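Local coordinates for 2S Albumin protein (Dolichos, PDB 6IX1) that is a seed albumin with a hemopexin-type four-bladed propeller fold, probably serving in seed storage and perhaps in binding small ligands, at residues E129-K134 / I194-G199; T112-G117 / G150-I155; D67-E72 / I141-K146. All blocks are in the same frame, centred on the assembly; numbering follows the deposited sequence.

Contact 1: residues E129-K134 / I194-G199. With SO4 (sulfate ion), chain E.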
loop_
_atom_site.group_PDB
_atom_site.type_symbol
_atom_site.label_atom_id
_atom_site.label_comp_id
_atom_site.label_asym_id
_atom_site.label_seq_id
_atom_site.Cartn_x
_atom_site.Cartn_y
_atom_site.Cartn_z
ATOM N N GLU A 129 8.351 8.150 -7.965
ATOM C CA GLU A 129 8.824 7.487 -6.774
ATOM C C GLU A 129 7.694 6.834 -5.970
ATOM O O GLU A 129 6.544 7.274 -5.967
ATOM C CB GLU A 129 9.573 8.411 -5.867
ATOM C CG GLU A 129 10.930 8.761 -6.463
ATOM C CD GLU A 129 11.766 9.719 -5.632
ATOM O OE1 GLU A 129 11.497 9.757 -4.407
ATOM O OE2 GLU A 129 12.612 10.393 -6.236
ATOM N N VAL A 130 8.081 5.766 -5.325
ATOM C CA VAL A 130 7.272 4.942 -4.427
ATOM C C VAL A 130 8.070 4.695 -3.168
ATOM O O VAL A 130 9.256 4.255 -3.240
ATOM C CB VAL A 130 6.928 3.618 -5.085
ATOM C CG1 VAL A 130 6.177 2.733 -4.137
ATOM C CG2 VAL A 130 6.153 3.819 -6.369
ATOM N N TYR A 131 7.497 4.967 -2.013
ATOM C CA TYR A 131 8.075 4.652 -0.698
ATOM C C TYR A 131 7.904 3.181 -0.440
ATOM O O TYR A 131 6.826 2.642 -0.622
ATOM C CB TYR A 131 7.435 5.435 0.419
ATOM C CG TYR A 131 7.726 6.908 0.315
ATOM C CD1 TYR A 131 8.826 7.475 0.907
ATOM C CD2 TYR A 131 6.855 7.797 -0.281
ATOM C CE1 TYR A 131 9.166 8.794 0.801
ATOM C CE2 TYR A 131 7.182 9.138 -0.358
ATOM C CZ TYR A 131 8.316 9.663 0.188
ATOM O OH TYR A 131 8.519 10.993 0.181
ATOM N N LEU A 132 8.960 2.504 -0.007
ATOM C CA LEU A 132 9.027 1.097 0.388
ATOM C C LEU A 132 9.430 0.994 1.877
ATOM O O LEU A 132 10.422 1.623 2.246
ATOM C CB LEU A 132 10.023 0.312 -0.485
ATOM C CG LEU A 132 9.838 0.407 -1.997
ATOM C CD1 LEU A 132 10.901 -0.415 -2.627
ATOM C CD2 LEU A 132 8.499 -0.103 -2.511
ATOM N N PHE A 133 8.704 0.171 2.636
ATOM C CA PHE A 133 8.938 0.055 4.071
ATOM C C PHE A 133 9.190 -1.404 4.402
ATOM O O PHE A 133 8.478 -2.279 3.889
ATOM C CB PHE A 133 7.720 0.511 4.872
ATOM C CG PHE A 133 7.432 1.964 4.645
ATOM C CD1 PHE A 133 8.109 2.908 5.398
ATOM C CD2 PHE A 133 6.529 2.429 3.661
ATOM C CE1 PHE A 133 7.934 4.275 5.183
ATOM C CE2 PHE A 133 6.345 3.784 3.475
ATOM C CZ PHE A 133 6.995 4.699 4.259
ATOM N N LYS A 134 10.200 -1.655 5.248
ATOM C CA LYS A 134 10.492 -3.020 5.721
ATOM C C LYS A 134 11.047 -2.908 7.128
ATOM O O LYS A 134 12.116 -2.247 7.322
ATOM C CB LYS A 134 11.535 -3.758 4.859
ATOM C CG LYS A 134 11.884 -5.152 5.310
ATOM C CD LYS A 134 10.728 -6.118 5.384
ATOM C CE LYS A 134 11.198 -7.527 5.573
ATOM N NZ LYS A 134 11.859 -7.951 4.353
ATOM N N ILE A 194 -1.095 11.403 7.105
ATOM C CA ILE A 194 0.025 12.357 7.069
ATOM C C ILE A 194 -0.102 13.202 5.806
ATOM O O ILE A 194 -0.628 12.800 4.821
ATOM C CB ILE A 194 1.390 11.626 7.140
ATOM C CG1 ILE A 194 1.661 10.819 5.878
ATOM C CG2 ILE A 194 1.493 10.830 8.424
ATOM C CD1 ILE A 194 3.129 10.338 5.840
ATOM N N LYS A 195 0.543 14.357 5.877
ATOM C CA LYS A 195 0.903 15.200 4.733
ATOM C C LYS A 195 2.421 15.015 4.600
ATOM O O LYS A 195 3.134 15.383 5.484
ATOM C CB LYS A 195 0.552 16.661 4.959
ATOM C CG LYS A 195 0.779 17.599 3.823
ATOM C CD LYS A 195 0.282 18.996 4.163
ATOM C CE LYS A 195 0.343 19.893 2.944
ATOM N NZ LYS A 195 0.355 21.339 3.246
ATOM N N PHE A 196 2.856 14.435 3.506
ATOM C CA PHE A 196 4.269 14.109 3.329
ATOM C C PHE A 196 4.913 15.079 2.377
ATOM O O PHE A 196 4.266 15.608 1.479
ATOM C CB PHE A 196 4.510 12.646 2.948
ATOM C CG PHE A 196 4.035 12.224 1.583
ATOM C CD1 PHE A 196 2.698 11.881 1.346
ATOM C CD2 PHE A 196 4.861 12.244 0.506
ATOM C CE1 PHE A 196 2.238 11.551 0.071
ATOM C CE2 PHE A 196 4.423 11.878 -0.732
ATOM C CZ PHE A 196 3.104 11.583 -0.978
ATOM N N THR A 197 6.228 15.237 2.573
ATOM C CA THR A 197 7.041 16.259 1.884
ATOM C C THR A 197 8.301 15.607 1.322
ATOM O O THR A 197 9.353 15.552 1.990
ATOM C CB THR A 197 7.382 17.422 2.800
ATOM O OG1 THR A 197 8.143 16.968 3.917
ATOM C CG2 THR A 197 6.154 18.163 3.254
ATOM N N PRO A 198 8.297 15.129 0.054
ATOM C CA PRO A 198 9.481 14.450 -0.470
ATOM C C PRO A 198 10.695 15.389 -0.454
ATOM O O PRO A 198 10.623 16.550 -0.824
ATOM C CB PRO A 198 9.086 14.032 -1.863
ATOM C CG PRO A 198 7.613 13.819 -1.667
ATOM C CD PRO A 198 7.145 15.007 -0.850
ATOM N N GLY A 199 11.815 14.869 0.026
ATOM C CA GLY A 199 13.092 15.570 0.117
ATOM C C GLY A 199 13.215 16.482 1.318
ATOM O O GLY A 199 14.257 17.116 1.427
HETATM S S SO4 E . 11.732 11.475 1.456
HETATM O O1 SO4 E . 11.402 11.502 -0.023
HETATM O O2 SO4 E . 10.357 11.717 1.900
HETATM O O3 SO4 E . 12.574 12.549 1.577
HETATM O O4 SO4 E . 12.299 10.205 1.695
#

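Contact 2: residues T112-G117 / G150-I155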
loop_
_atom_site.group_PDB
_atom_site.type_symbol
_atom_site.label_atom_id
_atom_site.label_comp_id
_atom_site.label_asym_id
_atom_site.label_seq_id
_atom_site.Cartn_x
_atom_site.Cartn_y
_atom_site.Cartn_z
ATOM N N THR A 112 19.203 -6.567 -0.698
ATOM C CA THR A 112 18.749 -5.545 0.250
ATOM C C THR A 112 17.723 -6.093 1.241
ATOM O O THR A 112 17.193 -7.180 1.058
ATOM C CB THR A 112 18.213 -4.273 -0.402
ATOM O OG1 THR A 112 16.872 -4.529 -0.836
ATOM C CG2 THR A 112 19.124 -3.742 -1.450
ATOM N N VAL A 113 17.343 -5.270 2.221
ATOM C CA VAL A 113 16.277 -5.668 3.186
ATOM C C VAL A 113 14.923 -5.958 2.494
ATOM O O VAL A 113 14.075 -6.674 3.108
ATOM C CB VAL A 113 16.071 -4.608 4.261
ATOM C CG1 VAL A 113 17.313 -4.503 5.145
ATOM C CG2 VAL A 113 15.588 -3.284 3.680
ATOM N N PHE A 114 14.729 -5.539 1.282
ATOM C CA PHE A 114 13.449 -5.693 0.587
ATOM C C PHE A 114 13.372 -7.011 -0.163
ATOM O O PHE A 114 12.268 -7.385 -0.596
ATOM C CB PHE A 114 13.243 -4.548 -0.398
ATOM C CG PHE A 114 13.056 -3.206 0.264
ATOM C CD1 PHE A 114 12.038 -2.919 1.129
ATOM C CD2 PHE A 114 14.048 -2.251 0.138
ATOM C CE1 PHE A 114 11.956 -1.705 1.776
ATOM C CE2 PHE A 114 13.961 -1.031 0.755
ATOM C CZ PHE A 114 12.927 -0.766 1.557
ATOM N N GLU A 115 14.476 -7.709 -0.373
ATOM C CA GLU A 115 14.421 -8.846 -1.332
ATOM C C GLU A 115 13.485 -9.982 -0.860
ATOM O O GLU A 115 12.929 -10.641 -1.691
ATOM C CB GLU A 115 15.801 -9.384 -1.613
ATOM C CG GLU A 115 16.485 -10.173 -0.564
ATOM C CD GLU A 115 17.790 -10.834 -1.047
ATOM O OE1 GLU A 115 18.112 -10.758 -2.319
ATOM O OE2 GLU A 115 18.467 -11.372 -0.176
ATOM N N ASP A 116 13.326 -10.199 0.433
ATOM C CA ASP A 116 12.493 -11.325 0.912
ATOM C C ASP A 116 11.050 -10.902 1.177
ATOM O O ASP A 116 10.247 -11.747 1.544
ATOM C CB ASP A 116 13.072 -11.934 2.203
ATOM C CG ASP A 116 14.456 -12.518 2.061
ATOM O OD1 ASP A 116 14.644 -13.145 1.057
ATOM O OD2 ASP A 116 15.266 -12.354 2.994
ATOM N N GLY A 117 10.750 -9.622 1.016
ATOM C CA GLY A 117 9.403 -9.100 1.282
ATOM C C GLY A 117 9.470 -7.638 1.536
ATOM O O GLY A 117 10.433 -7.133 2.052
ATOM N N GLY A 150 18.546 6.991 -3.728
ATOM C CA GLY A 150 19.254 7.105 -2.451
ATOM C C GLY A 150 19.486 5.805 -1.744
ATOM O O GLY A 150 19.819 4.746 -2.368
ATOM N N THR A 151 19.284 5.868 -0.434
ATOM C CA THR A 151 19.685 4.743 0.412
ATOM C C THR A 151 18.536 4.307 1.252
ATOM O O THR A 151 17.492 5.009 1.290
ATOM C CB THR A 151 20.905 5.112 1.250
ATOM O OG1 THR A 151 20.528 6.027 2.299
ATOM C CG2 THR A 151 22.056 5.603 0.404
ATOM N N ILE A 152 18.719 3.210 1.956
ATOM C CA ILE A 152 17.665 2.642 2.783
ATOM C C ILE A 152 17.995 3.051 4.219
ATOM O O ILE A 152 19.129 2.776 4.730
ATOM C CB ILE A 152 17.590 1.135 2.620
ATOM C CG1 ILE A 152 17.372 0.749 1.164
ATOM C CG2 ILE A 152 16.545 0.596 3.568
ATOM C CD1 ILE A 152 17.545 -0.755 0.901
ATOM N N ARG A 153 17.159 3.821 4.870
ATOM C CA ARG A 153 17.363 4.525 6.137
ATOM C C ARG A 153 16.287 4.158 7.157
ATOM O O ARG A 153 15.363 3.418 6.824
ATOM C CB ARG A 153 17.350 6.055 5.955
ATOM C CG ARG A 153 18.375 6.402 4.892
ATOM C CD ARG A 153 18.413 7.927 4.768
ATOM N NE ARG A 153 17.108 8.514 4.369
ATOM C CZ ARG A 153 16.796 9.769 4.506
ATOM N NH1 ARG A 153 17.658 10.624 5.063
ATOM N NH2 ARG A 153 15.608 10.167 4.131
ATOM N N ASN A 154 16.391 4.718 8.352
ATOM C CA ASN A 154 15.288 4.486 9.279
ATOM C C ASN A 154 14.101 5.314 8.761
ATOM O O ASN A 154 14.270 6.425 8.271
ATOM C CB ASN A 154 15.693 4.858 10.697
ATOM C CG ASN A 154 16.624 3.871 11.341
ATOM O OD1 ASN A 154 17.063 2.910 10.765
ATOM N ND2 ASN A 154 16.928 4.098 12.579
ATOM N N ILE A 155 12.923 4.778 9.067
ATOM C CA ILE A 155 11.676 5.550 8.788
ATOM C C ILE A 155 11.774 6.965 9.333
ATOM O O ILE A 155 11.397 7.951 8.645
ATOM C CB ILE A 155 10.488 4.806 9.379
ATOM C CG1 ILE A 155 10.238 3.522 8.591
ATOM C CG2 ILE A 155 9.258 5.716 9.453
ATOM C CD1 ILE A 155 9.190 2.572 9.121
#

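Contact 3: residues D67-E72 / I141-K146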
loop_
_atom_site.group_PDB
_atom_site.type_symbol
_atom_site.label_atom_id
_atom_site.label_comp_id
_atom_site.label_asym_id
_atom_site.label_seq_id
_atom_site.Cartn_x
_atom_site.Cartn_y
_atom_site.Cartn_z
ATOM N N ASP A 67 0.144 1.567 -6.250
ATOM C CA ASP A 67 -0.255 2.057 -7.582
ATOM C C ASP A 67 0.953 2.761 -8.244
ATOM O O ASP A 67 1.780 3.381 -7.544
ATOM C CB ASP A 67 -1.442 3.008 -7.495
ATOM C CG ASP A 67 -1.310 4.053 -6.378
ATOM O OD1 ASP A 67 -1.286 3.623 -5.139
ATOM O OD2 ASP A 67 -1.172 5.270 -6.665
ATOM N N THR A 68 0.979 2.745 -9.600
ATOM C CA THR A 68 2.054 3.442 -10.313
ATOM C C THR A 68 1.462 4.575 -11.143
ATOM O O THR A 68 1.548 5.745 -10.720
ATOM C CB THR A 68 2.858 2.428 -11.157
ATOM O OG1 THR A 68 1.946 1.719 -11.972
ATOM C CG2 THR A 68 3.618 1.475 -10.288
ATOM N N GLU A 69 0.848 4.185 -12.252
ATOM C CA GLU A 69 0.191 5.144 -13.151
ATOM C C GLU A 69 -1.037 4.445 -13.756
ATOM O O GLU A 69 -1.134 3.241 -13.761
ATOM C CB GLU A 69 1.201 5.642 -14.218
ATOM C CG GLU A 69 1.739 4.512 -15.094
ATOM C CD GLU A 69 2.814 4.980 -16.047
ATOM O OE1 GLU A 69 3.777 5.587 -15.578
ATOM O OE2 GLU A 69 2.631 4.817 -17.260
ATOM N N ALA A 70 -1.859 5.239 -14.437
ATOM C CA ALA A 70 -3.002 4.650 -15.142
ATOM C C ALA A 70 -3.747 3.707 -14.187
ATOM O O ALA A 70 -3.887 4.054 -13.000
ATOM C CB ALA A 70 -2.585 4.070 -16.466
ATOM N N SER A 71 -4.124 2.514 -14.629
ATOM C CA SER A 71 -4.745 1.526 -13.743
ATOM C C SER A 71 -3.772 0.351 -13.533
ATOM O O SER A 71 -4.146 -0.802 -13.531
ATOM C CB SER A 71 -6.070 1.108 -14.301
ATOM O OG SER A 71 -6.970 2.206 -14.342
ATOM N N GLU A 72 -2.530 0.702 -13.243
ATOM C CA GLU A 72 -1.436 -0.256 -12.959
ATOM C C GLU A 72 -1.020 -0.214 -11.481
ATOM O O GLU A 72 -1.069 0.824 -10.870
ATOM C CB GLU A 72 -0.256 0.024 -13.882
ATOM C CG GLU A 72 -0.644 -0.181 -15.353
ATOM C CD GLU A 72 0.380 0.218 -16.392
ATOM O OE1 GLU A 72 1.318 0.835 -16.016
ATOM O OE2 GLU A 72 0.071 -0.024 -17.570
ATOM N N ILE A 141 11.824 3.807 -4.515
ATOM C CA ILE A 141 12.127 3.330 -5.873
ATOM C C ILE A 141 11.408 4.226 -6.870
ATOM O O ILE A 141 10.264 4.570 -6.641
ATOM C CB ILE A 141 11.857 1.839 -5.990
ATOM C CG1 ILE A 141 12.497 1.229 -7.227
ATOM C CG2 ILE A 141 10.373 1.586 -5.897
ATOM C CD1 ILE A 141 12.850 -0.190 -7.058
ATOM N N ALA A 142 12.056 4.496 -7.979
ATOM C CA ALA A 142 11.384 5.109 -9.143
ATOM C C ALA A 142 10.906 3.937 -9.971
ATOM O O ALA A 142 11.690 3.127 -10.444
ATOM C CB ALA A 142 12.355 5.979 -9.909
ATOM N N TYR A 143 9.583 3.749 -10.117
ATOM C CA TYR A 143 9.039 2.490 -10.681
ATOM C C TYR A 143 9.399 2.328 -12.147
ATOM O O TYR A 143 9.385 1.248 -12.618
ATOM C CB TYR A 143 7.555 2.298 -10.400
ATOM C CG TYR A 143 6.636 3.261 -11.114
ATOM C CD1 TYR A 143 6.362 3.150 -12.476
ATOM C CD2 TYR A 143 6.083 4.328 -10.453
ATOM C CE1 TYR A 143 5.574 4.061 -13.142
ATOM C CE2 TYR A 143 5.265 5.210 -11.069
ATOM C CZ TYR A 143 5.005 5.099 -12.431
ATOM O OH TYR A 143 4.218 5.995 -13.063
ATOM N N ASP A 144 9.586 3.466 -12.849
ATOM C CA ASP A 144 9.745 3.381 -14.312
ATOM C C ASP A 144 11.165 3.055 -14.690
ATOM O O ASP A 144 11.368 2.252 -15.535
ATOM C CB ASP A 144 9.295 4.682 -14.965
ATOM C CG ASP A 144 9.947 5.978 -14.543
ATOM O OD1 ASP A 144 10.598 5.989 -13.462
ATOM O OD2 ASP A 144 9.773 6.949 -15.279
ATOM N N SER A 145 12.133 3.639 -14.033
ATOM C CA SER A 145 13.552 3.275 -14.250
ATOM C C SER A 145 13.982 2.121 -13.357
ATOM O O SER A 145 15.036 1.527 -13.664
ATOM C CB SER A 145 14.445 4.402 -13.875
ATOM O OG SER A 145 14.292 4.749 -12.495
ATOM N N LYS A 146 13.195 1.769 -12.370
ATOM C CA LYS A 146 13.551 0.766 -11.348
ATOM C C LYS A 146 14.819 1.105 -10.578
ATOM O O LYS A 146 15.414 0.205 -10.011
ATOM C CB LYS A 146 13.507 -0.651 -11.922
ATOM C CG LYS A 146 12.131 -1.082 -12.460
ATOM C CD LYS A 146 12.228 -2.469 -13.017
ATOM C CE LYS A 146 10.855 -3.031 -13.341
ATOM N NZ LYS A 146 11.014 -4.396 -13.841
#

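Contact 1: residues E129-K134 / I194-G199
Tyr131, on the extended strand 129-134, faces Phe196 and Pro198 of segment 194-199, and the two backbones meet through side chains rather than by strand pairing. The aromatic pair is an offset edge-to-face stack: the edge of Tyr131 is directed at the face of Phe196, with centroids 5.7 Å apart and planes at 84°. Among the ring carbons, Tyr131 CE2 comes to 3.9 Å from Phe196 CE2. Phe196 CG stands between its own backbone N and carbonyl carbon (chi1 68°), which turns the ring to meet the tyrosine. Pro198 CG touches the phenol end, 3.5 Å from Tyr131 OH. A sulfate, probably from the crystallisation liquor, lies in the plane of the Tyr131 ring at its edge; Tyr131 OH is 2.6 Å from sulfate O2 and also within hydrogen-bonding distance of O1. From the loop, Gly199 N gives a bond of 2.9 Å to sulfate O3. Tyr138 OH and Arg140 NE are also hydrogen-bonded to the sulfate. Donors from one sheet of the hemopexin-type propeller and from the loop that leaves a strand of the next thus converge on one anion beside an aromatic cluster that includes Phe122 and Phe159, consistent with a pocket able to hold an oxyanion.

Contact 2: residues T112-G117 / G150-I155
The Phe114 ring carries Val113 CG2 over the centre of one face, 3.9 Å above its plane, while Ile152 CD1 approaches obliquely and comes 3.6 Å from Phe114 CE2. These groups join the loop that leads into the third sheet of the hemopexin-type propeller to strand 151-154 of that sheet; the loop makes two successive type I beta turns, Thr112 to Glu115 and Phe114 to Gly117. Ile152 supplies the entire strand side of this apolar contact. Its chain is extended at the end (chi2 169°), which carries CD1 to the phenyl ring and to Thr112 at once, 3.8 Å from Thr112 CB. The other branch, Ile152 CG2, meets Val113 CG2 tip to tip at 4.0 Å. Phe114 also packs on Leu109 of the preceding loop and on Leu132 of strand 129-134, which ties the turn to that strand. An alanine in place of Ile152 would remove both branches and is likely to open a gap beside Phe114 CE2, with Thr112 and Val113 losing their apolar partner. The turn that presents these side chains is fixed by polar bonds: Thr112 OG1 is hydrogen-bonded to Leu109 O and closes an ST turn by accepting from Phe114 N, 3.2 Å away, with an N-H...O angle of 160°.

Contact 3: residues D67-E72 / I141-K146
Thr68 and Tyr143 bring the backbones nearest, with their CA atoms 7.1 Å apart: segment 67-72 is the tight connection between strands 64-67 and 72-77, and segment 141-146 runs off strand 137-142 into residues of helical backbone angles without regular helical bonds. The connection is closed by backbone bonds from Thr68 N to Glu72 O and from Glu72 N to Glu69 O. Across the contact, Tyr143 lays one ring face against the threonine. Thr68 CB sits 3.5 Å from the ring centroid and only 5° off the ring normal, a well-centred CH-pi contact, while the methyl Thr68 CG2 lies over the root of the ring, 3.6 Å from Tyr143 CG. With chi1 at 68°, the Tyr143 ring projects between the two backbone branches and the phenol reaches the loop. There Tyr143 OH donates to Glu69 OE1 at 2.6 Å, and the oxygen receives it on its anti lone pair, with the carboxylate and ring planes 83° apart. One residue thus holds the ring by its face and the next by its hydroxyl, which probably limits tilt and sliding of the ring. Thr68 OG1 turns to Tyr83 OH, and Thr68 O accepts from Arg123 NE, whose side chain also packs on Tyr143. Joining a hairpin of the second sheet to the third in this way is an inter-blade contact of a hemopexin-type four-bladed beta-propeller.

All three contacts reach the sheet built from strands between residues 120 and 154. Contact 3 ties it to the preceding sheet, contact 1 to the following one, and contact 2 secures the incoming loop to strand 151-154. Contact centres are about 13 Å (1 and 2), 14 Å (1 and 3) and 18 Å (2 and 3) apart. Along the chain the segments alternate: 67-72, 112-117, 129-134, 141-146, 150-155, 194-199. Strand 129-134 is the common link, since Lys134 NZ probably bonds Val113 O and Gly117 O of contact 2, and Val130 N probably bonds Ile141 O of contact 3. One blade is thereby fastened to both neighbours in the propeller.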